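Old Yellow Enzyme (Pichia, PDB 6AGZ) probably catalyses the flavin-dependent asymmetric reduction of enone compounds, as an FMN-containing member of the Old Yellow Enzyme family. Local coordinates at residues Ala118-His126 with Lys144-Glu152; Phe130-Phe138 with Gln196-Arg205. All coordinates share one frame; numbering follows the deposited sequence.

Contact 1: Ala118-His126 with Lys144-Glu152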
loop_
_atom_site.group_PDB
_atom_site.type_symbol
_atom_site.label_atom_id
_atom_site.label_comp_id
_atom_site.label_asym_id
_atom_site.label_seq_id
_atom_site.Cartn_x
_atom_site.Cartn_y
_atom_site.Cartn_z
ATOM N N ALA A 118 19.739 2.978 21.823
ATOM C CA ALA A 118 20.284 3.881 22.822
ATOM C C ALA A 118 21.722 3.512 23.180
ATOM O O ALA A 118 22.220 2.430 22.861
ATOM C CB ALA A 118 19.416 3.870 24.079
ATOM N N ASP A 119 22.385 4.443 23.850
ATOM C CA ASP A 119 23.688 4.215 24.459
ATOM C C ASP A 119 23.490 3.368 25.709
ATOM O O ASP A 119 22.944 3.873 26.700
ATOM C CB ASP A 119 24.346 5.556 24.807
ATOM C CG ASP A 119 25.782 5.413 25.298
ATOM O OD1 ASP A 119 26.174 4.321 25.763
ATOM O OD2 ASP A 119 26.527 6.413 25.226
ATOM N N PRO A 120 23.900 2.097 25.717
ATOM C CA PRO A 120 23.657 1.268 26.908
ATOM C C PRO A 120 24.506 1.670 28.100
ATOM O O PRO A 120 24.055 1.523 29.244
ATOM C CB PRO A 120 23.994 -0.146 26.421
ATOM C CG PRO A 120 25.002 0.069 25.340
ATOM C CD PRO A 120 24.620 1.361 24.664
ATOM N N LYS A 121 25.719 2.175 27.869
ATOM C CA LYS A 121 26.573 2.604 28.972
ATOM C C LYS A 121 25.977 3.808 29.692
ATOM O O LYS A 121 25.938 3.849 30.926
ATOM C CB LYS A 121 27.975 2.919 28.450
ATOM C CG LYS A 121 28.927 3.508 29.480
ATOM C CD LYS A 121 30.268 3.843 28.838
ATOM C CE LYS A 121 31.172 4.619 29.783
ATOM N NZ LYS A 121 31.644 3.796 30.932
ATOM N N LEU A 122 25.504 4.797 28.932
ATOM C CA LEU A 122 24.898 5.982 29.535
ATOM C C LEU A 122 23.636 5.615 30.311
ATOM O O LEU A 122 23.436 6.062 31.448
ATOM C CB LEU A 122 24.594 7.012 28.447
ATOM C CG LEU A 122 24.063 8.382 28.865
ATOM C CD1 LEU A 122 25.046 9.082 29.790
ATOM C CD2 LEU A 122 23.794 9.228 27.634
ATOM N N LEU A 123 22.770 4.796 29.703
ATOM C CA LEU A 123 21.585 4.298 30.397
ATOM C C LEU A 123 21.964 3.611 31.702
ATOM O O LEU A 123 21.340 3.841 32.746
ATOM C CB LEU A 123 20.815 3.331 29.496
ATOM C CG LEU A 123 19.939 3.892 28.376
ATOM C CD1 LEU A 123 19.351 2.752 27.559
ATOM C CD2 LEU A 123 18.835 4.766 28.947
ATOM N N LYS A 124 22.986 2.752 31.655
ATOM C CA LYS A 124 23.447 2.069 32.859
ATOM C C LYS A 124 23.888 3.066 33.923
ATOM O O LYS A 124 23.516 2.949 35.096
ATOM C CB LYS A 124 24.589 1.115 32.510
ATOM C CG LYS A 124 25.260 0.482 33.717
ATOM C CD LYS A 124 24.869 -0.977 33.862
ATOM C CE LYS A 124 25.674 -1.657 34.957
ATOM N NZ LYS A 124 25.278 -3.081 35.133
ATOM N N GLU A 125 24.683 4.063 33.526
ATOM C CA GLU A 125 25.135 5.080 34.466
ATOM C C GLU A 125 23.980 5.886 35.040
ATOM O O GLU A 125 24.115 6.451 36.131
ATOM C CB GLU A 125 26.143 6.008 33.790
ATOM C CG GLU A 125 27.426 5.313 33.372
ATOM C CD GLU A 125 28.334 6.206 32.555
ATOM O OE1 GLU A 125 27.929 7.346 32.244
ATOM O OE2 GLU A 125 29.454 5.766 32.222
ATOM N N HIS A 126 22.853 5.958 34.335
ATOM C CA HIS A 126 21.642 6.541 34.896
ATOM C C HIS A 126 20.717 5.494 35.507
ATOM O O HIS A 126 19.556 5.802 35.797
ATOM C CB HIS A 126 20.901 7.348 33.829
ATOM C CG HIS A 126 21.573 8.639 33.480
ATOM N ND1 HIS A 126 22.627 8.716 32.597
ATOM C CD2 HIS A 126 21.348 9.904 33.907
ATOM C CE1 HIS A 126 23.019 9.973 32.488
ATOM N NE2 HIS A 126 22.258 10.715 33.273
ATOM N N LYS A 144 27.978 -6.119 21.172
ATOM C CA LYS A 144 29.215 -6.092 21.945
ATOM C C LYS A 144 29.244 -4.895 22.889
ATOM O O LYS A 144 29.720 -5.001 24.026
ATOM C CB LYS A 144 30.418 -6.061 21.001
ATOM C CG LYS A 144 31.767 -6.237 21.683
ATOM C CD LYS A 144 32.224 -7.687 21.629
ATOM C CE LYS A 144 33.657 -7.840 22.116
ATOM N NZ LYS A 144 33.754 -7.769 23.600
ATOM N N ALA A 145 28.731 -3.749 22.434
ATOM C CA ALA A 145 28.708 -2.558 23.277
ATOM C C ALA A 145 27.836 -2.772 24.509
ATOM O O ALA A 145 28.227 -2.425 25.629
ATOM C CB ALA A 145 28.218 -1.356 22.471
ATOM N N ALA A 146 26.646 -3.347 24.319
ATOM C CA ALA A 146 25.746 -3.566 25.447
ATOM C C ALA A 146 26.274 -4.651 26.376
ATOM O O ALA A 146 26.106 -4.566 27.598
ATOM C CB ALA A 146 24.349 -3.922 24.942
ATOM N N GLU A 147 26.914 -5.682 25.818
ATOM C CA GLU A 147 27.462 -6.743 26.656
ATOM C C GLU A 147 28.634 -6.241 27.491
ATOM O O GLU A 147 28.768 -6.606 28.665
ATOM C CB GLU A 147 27.882 -7.932 25.793
ATOM C CG GLU A 147 26.713 -8.757 25.281
ATOM C CD GLU A 147 27.147 -9.895 24.379
ATOM O OE1 GLU A 147 28.352 -9.982 24.064
ATOM O OE2 GLU A 147 26.282 -10.706 23.989
ATOM N N GLU A 148 29.489 -5.395 26.911
ATOM C CA GLU A 148 30.611 -4.854 27.669
ATOM C C GLU A 148 30.172 -3.802 28.680
ATOM O O GLU A 148 30.886 -3.571 29.662
ATOM C CB GLU A 148 31.656 -4.262 26.723
ATOM C CG GLU A 148 32.440 -5.303 25.943
ATOM C CD GLU A 148 33.485 -4.686 25.037
ATOM O OE1 GLU A 148 33.642 -3.447 25.065
ATOM O OE2 GLU A 148 34.153 -5.440 24.299
ATOM N N ALA A 149 29.023 -3.161 28.463
ATOM C CA ALA A 149 28.500 -2.199 29.422
ATOM C C ALA A 149 27.736 -2.857 30.562
ATOM O O ALA A 149 27.345 -2.163 31.506
ATOM C CB ALA A 149 27.594 -1.188 28.715
ATOM N N GLY A 150 27.522 -4.170 30.503
ATOM C CA GLY A 150 26.730 -4.841 31.512
ATOM C C GLY A 150 25.264 -4.485 31.489
ATOM O O GLY A 150 24.565 -4.703 32.481
ATOM N N ASN A 151 24.775 -3.933 30.375
ATOM C CA ASN A 151 23.377 -3.524 30.222
ATOM C C ASN A 151 22.867 -4.144 28.922
ATOM O O ASN A 151 22.853 -3.497 27.873
ATOM C CB ASN A 151 23.262 -1.998 30.222
ATOM C CG ASN A 151 21.881 -1.514 30.608
ATOM O OD1 ASN A 151 21.081 -2.262 31.169
ATOM N ND2 ASN A 151 21.596 -0.250 30.314
ATOM N N GLU A 152 22.431 -5.398 29.001
ATOM C CA GLU A 152 22.019 -6.142 27.820
ATOM C C GLU A 152 20.549 -5.887 27.510
ATOM O O GLU A 152 19.749 -5.582 28.399
ATOM C CB GLU A 152 22.278 -7.638 28.013
ATOM C CG GLU A 152 23.758 -8.008 27.935
ATOM C CD GLU A 152 24.034 -9.453 28.300
ATOM O OE1 GLU A 152 24.878 -9.689 29.190
ATOM O OE2 GLU A 152 23.408 -10.352 27.699
#

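Contact 2: Phe130-Phe138 with Gln196-Arg205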
loop_
_atom_site.group_PDB
_atom_site.type_symbol
_atom_site.label_atom_id
_atom_site.label_comp_id
_atom_site.label_asym_id
_atom_site.label_seq_id
_atom_site.Cartn_x
_atom_site.Cartn_y
_atom_site.Cartn_z
ATOM N N PHE A 130 18.035 -1.443 29.161
ATOM C CA PHE A 130 18.166 -1.289 27.715
ATOM C C PHE A 130 17.030 -2.078 27.073
ATOM O O PHE A 130 17.069 -3.312 27.038
ATOM C CB PHE A 130 19.541 -1.782 27.265
ATOM C CG PHE A 130 19.865 -1.497 25.830
ATOM C CD1 PHE A 130 19.581 -0.265 25.264
ATOM C CD2 PHE A 130 20.494 -2.457 25.055
ATOM C CE1 PHE A 130 19.898 -0.008 23.942
ATOM C CE2 PHE A 130 20.813 -2.206 23.737
ATOM C CZ PHE A 130 20.518 -0.980 23.180
ATOM N N LEU A 131 16.019 -1.370 26.577
ATOM C CA LEU A 131 14.735 -1.973 26.249
ATOM C C LEU A 131 14.477 -1.978 24.746
ATOM O O LEU A 131 15.023 -1.172 23.988
ATOM C CB LEU A 131 13.600 -1.236 26.969
ATOM C CG LEU A 131 13.766 -1.143 28.488
ATOM C CD1 LEU A 131 12.602 -0.398 29.121
ATOM C CD2 LEU A 131 13.921 -2.529 29.097
ATOM N N ALA A 132 13.614 -2.900 24.335
ATOM C CA ALA A 132 13.248 -3.109 22.941
ATOM C C ALA A 132 12.010 -4.006 22.909
ATOM O O ALA A 132 11.684 -4.643 23.917
ATOM C CB ALA A 132 14.402 -3.752 22.150
ATOM N N PRO A 133 11.298 -4.060 21.775
ATOM C CA PRO A 133 10.179 -5.015 21.683
ATOM C C PRO A 133 10.614 -6.455 21.882
ATOM O O PRO A 133 9.937 -7.214 22.587
ATOM C CB PRO A 133 9.624 -4.772 20.269
ATOM C CG PRO A 133 10.725 -4.081 19.531
ATOM C CD PRO A 133 11.410 -3.237 20.560
ATOM N N SER A 134 11.734 -6.852 21.284
ATOM C CA SER A 134 12.303 -8.175 21.479
ATOM C C SER A 134 13.782 -8.036 21.808
ATOM O O SER A 134 14.422 -7.036 21.475
ATOM C CB SER A 134 12.111 -9.061 20.240
ATOM O OG SER A 134 10.735 -9.238 19.951
ATOM N N ALA A 135 14.323 -9.060 22.469
ATOM C CA ALA A 135 15.718 -9.051 22.913
ATOM C C ALA A 135 16.633 -9.321 21.718
ATOM O O ALA A 135 17.236 -10.386 21.569
ATOM C CB ALA A 135 15.932 -10.065 24.027
ATOM N N LEU A 136 16.733 -8.313 20.853
ATOM C CA LEU A 136 17.525 -8.394 19.637
ATOM C C LEU A 136 18.267 -7.083 19.432
ATOM O O LEU A 136 17.736 -6.009 19.727
ATOM C CB LEU A 136 16.648 -8.688 18.411
ATOM C CG LEU A 136 15.795 -9.958 18.429
ATOM C CD1 LEU A 136 14.877 -9.987 17.220
ATOM C CD2 LEU A 136 16.672 -11.200 18.467
ATOM N N TYR A 137 19.495 -7.179 18.935
ATOM C CA TYR A 137 20.298 -6.017 18.591
ATOM C C TYR A 137 20.233 -5.774 17.089
ATOM O O TYR A 137 20.009 -6.699 16.304
ATOM C CB TYR A 137 21.754 -6.209 19.025
ATOM C CG TYR A 137 21.925 -6.514 20.496
ATOM C CD1 TYR A 137 22.050 -5.491 21.427
ATOM C CD2 TYR A 137 21.966 -7.825 20.954
ATOM C CE1 TYR A 137 22.208 -5.765 22.772
ATOM C CE2 TYR A 137 22.124 -8.109 22.298
ATOM C CZ TYR A 137 22.247 -7.075 23.202
ATOM O OH TYR A 137 22.403 -7.351 24.542
ATOM N N PHE A 138 20.426 -4.516 16.689
ATOM C CA PHE A 138 20.438 -4.213 15.263
ATOM C C PHE A 138 21.796 -4.462 14.618
ATOM O O PHE A 138 21.889 -4.441 13.387
ATOM C CB PHE A 138 19.984 -2.767 15.006
ATOM C CG PHE A 138 20.910 -1.708 15.553
ATOM C CD1 PHE A 138 22.032 -1.305 14.843
ATOM C CD2 PHE A 138 20.630 -1.082 16.757
ATOM C CE1 PHE A 138 22.872 -0.325 15.339
ATOM C CE2 PHE A 138 21.467 -0.100 17.257
ATOM C CZ PHE A 138 22.588 0.279 16.547
ATOM N N GLN A 196 10.757 -0.016 15.871
ATOM C CA GLN A 196 11.122 -1.375 16.261
ATOM C C GLN A 196 9.887 -2.226 16.523
ATOM O O GLN A 196 9.851 -3.409 16.165
ATOM C CB GLN A 196 12.022 -1.350 17.496
ATOM C CG GLN A 196 13.346 -0.642 17.295
ATOM C CD GLN A 196 13.996 -0.245 18.604
ATOM O OE1 GLN A 196 13.775 -0.876 19.638
ATOM N NE2 GLN A 196 14.798 0.813 18.570
ATOM N N PHE A 197 8.861 -1.644 17.151
ATOM C CA PHE A 197 7.612 -2.379 17.317
ATOM C C PHE A 197 6.916 -2.608 15.982
ATOM O O PHE A 197 6.235 -3.625 15.807
ATOM C CB PHE A 197 6.685 -1.645 18.286
ATOM C CG PHE A 197 6.896 -2.022 19.723
ATOM C CD1 PHE A 197 7.883 -1.408 20.477
ATOM C CD2 PHE A 197 6.117 -3.001 20.317
ATOM C CE1 PHE A 197 8.084 -1.760 21.799
ATOM C CE2 PHE A 197 6.312 -3.359 21.638
ATOM C CZ PHE A 197 7.299 -2.737 22.380
ATOM N N ILE A 198 7.082 -1.687 15.030
ATOM C CA ILE A 198 6.435 -1.848 13.731
ATOM C C ILE A 198 7.146 -2.898 12.880
ATOM O O ILE A 198 6.498 -3.639 12.129
ATOM C CB ILE A 198 6.367 -0.488 13.010
ATOM C CG1 ILE A 198 5.523 0.503 13.812
ATOM C CG2 ILE A 198 5.801 -0.641 11.609
ATOM C CD1 ILE A 198 5.548 1.909 13.253
ATOM N N GLN A 199 8.469 -2.997 12.990
ATOM C CA GLN A 199 9.261 -3.787 12.052
ATOM C C GLN A 199 9.252 -5.268 12.415
ATOM O O GLN A 199 9.433 -5.633 13.582
ATOM C CB GLN A 199 10.700 -3.271 12.012
ATOM C CG GLN A 199 10.839 -1.838 11.524
ATOM C CD GLN A 199 10.542 -1.685 10.047
ATOM O OE1 GLN A 199 10.611 -2.650 9.283
ATOM N NE2 GLN A 199 10.208 -0.468 9.634
ATOM N N THR A 200 9.054 -6.121 11.405
ATOM C CA THR A 200 9.161 -7.562 11.613
ATOM C C THR A 200 10.578 -7.969 11.993
ATOM O O THR A 200 10.768 -8.945 12.729
ATOM C CB THR A 200 8.725 -8.317 10.356
ATOM O OG1 THR A 200 9.482 -7.855 9.230
ATOM C CG2 THR A 200 7.242 -8.105 10.086
ATOM N N THR A 201 11.583 -7.240 11.498
ATOM C CA THR A 201 12.967 -7.565 11.824
ATOM C C THR A 201 13.250 -7.409 13.312
ATOM O O THR A 201 14.077 -8.141 13.866
ATOM C CB THR A 201 13.921 -6.682 11.017
ATOM O OG1 THR A 201 13.569 -5.304 11.198
ATOM C CG2 THR A 201 13.851 -7.031 9.538
ATOM N N ALA A 202 12.574 -6.470 13.974
ATOM C CA ALA A 202 12.850 -6.165 15.370
ATOM C C ALA A 202 11.820 -6.733 16.337
ATOM O O ALA A 202 12.139 -6.905 17.520
ATOM C CB ALA A 202 12.938 -4.647 15.571
ATOM N N ASN A 203 10.608 -7.033 15.874
ATOM C CA ASN A 203 9.505 -7.433 16.742
ATOM C C ASN A 203 9.200 -8.911 16.520
ATOM O O ASN A 203 8.600 -9.282 15.505
ATOM C CB ASN A 203 8.271 -6.570 16.478
ATOM C CG ASN A 203 7.172 -6.784 17.504
ATOM O OD1 ASN A 203 7.180 -7.762 18.250
ATOM N ND2 ASN A 203 6.216 -5.861 17.547
ATOM N N LYS A 204 9.606 -9.748 17.475
ATOM C CA LYS A 204 9.250 -11.160 17.490
ATOM C C LYS A 204 8.231 -11.486 18.574
ATOM O O LYS A 204 8.039 -12.663 18.896
ATOM C CB LYS A 204 10.497 -12.028 17.681
ATOM C CG LYS A 204 11.685 -11.629 16.827
ATOM C CD LYS A 204 11.394 -11.766 15.344
ATOM C CE LYS A 204 12.599 -11.347 14.517
ATOM N NZ LYS A 204 12.292 -11.294 13.062
ATOM N N ARG A 205 7.586 -10.473 19.152
ATOM C CA ARG A 205 6.675 -10.696 20.267
ATOM C C ARG A 205 5.498 -11.566 19.843
ATOM O O ARG A 205 5.052 -11.535 18.693
ATOM C CB ARG A 205 6.163 -9.362 20.814
ATOM C CG ARG A 205 7.254 -8.441 21.335
ATOM C CD ARG A 205 6.676 -7.135 21.855
ATOM N NE ARG A 205 5.983 -7.312 23.128
ATOM C CZ ARG A 205 6.566 -7.189 24.316
ATOM N NH1 ARG A 205 7.854 -6.884 24.395
ATOM N NH2 ARG A 205 5.861 -7.369 25.426
#

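Contact 1: Ala118-His126 with Lys144-Glu152
Pro120 packs on Ala146 and Ala149 in a partly buried helix-to-helix contact, in which the start of helix 120-125 meets the C-terminal end of helix 140-148, both in the excursion between barrel strands 106-112 and 183-187. Pro120 lays the CB-CG side of its ring against the backbone of Ala146, with CG 3.7 Å from Ala146 CA. One turn on, the methyl of Ala149 presses on the backbone of Lys121 (Ala149 CB to Lys121 CA 3.9 Å). Small residues thus let the two backbones come close, Lys121 CA and Ala149 CA being 5.2 Å apart. One of two polar links is made by Asn151, whose CG is turned anti to its own N (chi1 -158°), directing ND2 to Pro120 O at 3.2 Å. The N-H points nearly straight at the oxygen (167°) and uses an in-plane lone pair of the carbonyl; the same oxygen accepts from Lys124 N. Asn151 ND2 also donates to Leu128 O, tying in the chain ahead of strand 130-132. On the exposed side, Lys124 bends at chi2 and runs past Ala149 O, so that NZ reaches Gly150 O at 3.2 Å from above the carbonyl plane. Gly150, with positive phi, closes helix 140-148 in a Schellman motif, here docked against the first turn of another helix.

Contact 2: Phe130-Phe138 with Gln196-Arg205
Pro133 stands with its CB over the centre of the Phe197 ring, 3.6 Å from the centroid and only 5° off the ring normal, a CH-pi contact over the face. CG and CD also meet Gln196: CG lies 3.5 Å from Gln196 O, and CD is equally near Gln196 OE1. The side chains of Pro133 and Gln196 cross at about a right angle, and the amide of Gln196 passes on to bond Arg116 N through OE1 and Gly191 O and Leu114 O through NE2.

Beyond the proline the contact turns polar. Ser134 OG, anti to its carbonyl carbon (chi1 -61°), accepts from Lys204 N at 2.8 Å. Arg205 bends at chi3 and brings NH1 to Pro133 O, 2.8 Å away; the oxygen offers an in-plane lone pair but sits 17° out of the guanidinium plane. NH1 also donates to Met156 O, while NH2 forms a salt bridge with Asp207. A leucine in place of Arg205 would probably leave the carbonyls of Pro133 and Met156 without this shared donor and Asp207 without its charged mate. Leu136 adds an apolar touch, its CD1 meeting Lys204 CG at 3.6 Å with the two side chains crossed.

Asn203 shapes the partner loop: OD1 accepts from Arg205 N in an Asx turn, and ND2 reaches back to Phe197 O and on to Tyr209 O. The arrangement belongs to the beta-alpha loops of a TIM barrel, where the turn after strand 130-132 packs on the end of helix 193-198 and the loop following it.

Contacts 1 and 2 lie on the same side of the chain's centre, their centres about 17 Å apart, and their segments alternate along the sequence. Strand 130-132 follows helix 120-125 and precedes helix 140-148, so the elements joined in contact 1 flank the first segment of contact 2. They also touch directly: Ala146 CB meets Tyr137 CE1 at 3.6 Å, and Ala118 O lies 3.5 Å from Phe130 CE1. Tyr137 OH bonds Val153 N, at the start of the strand that runs parallel to 130-132. Contact 2 is the inner of the two, yet the side chain of Gln196 remains about 13 Å from the FMN, so it joins the excursion after strand 106-112 to the one after strand 183-187, at a distance from the flavin.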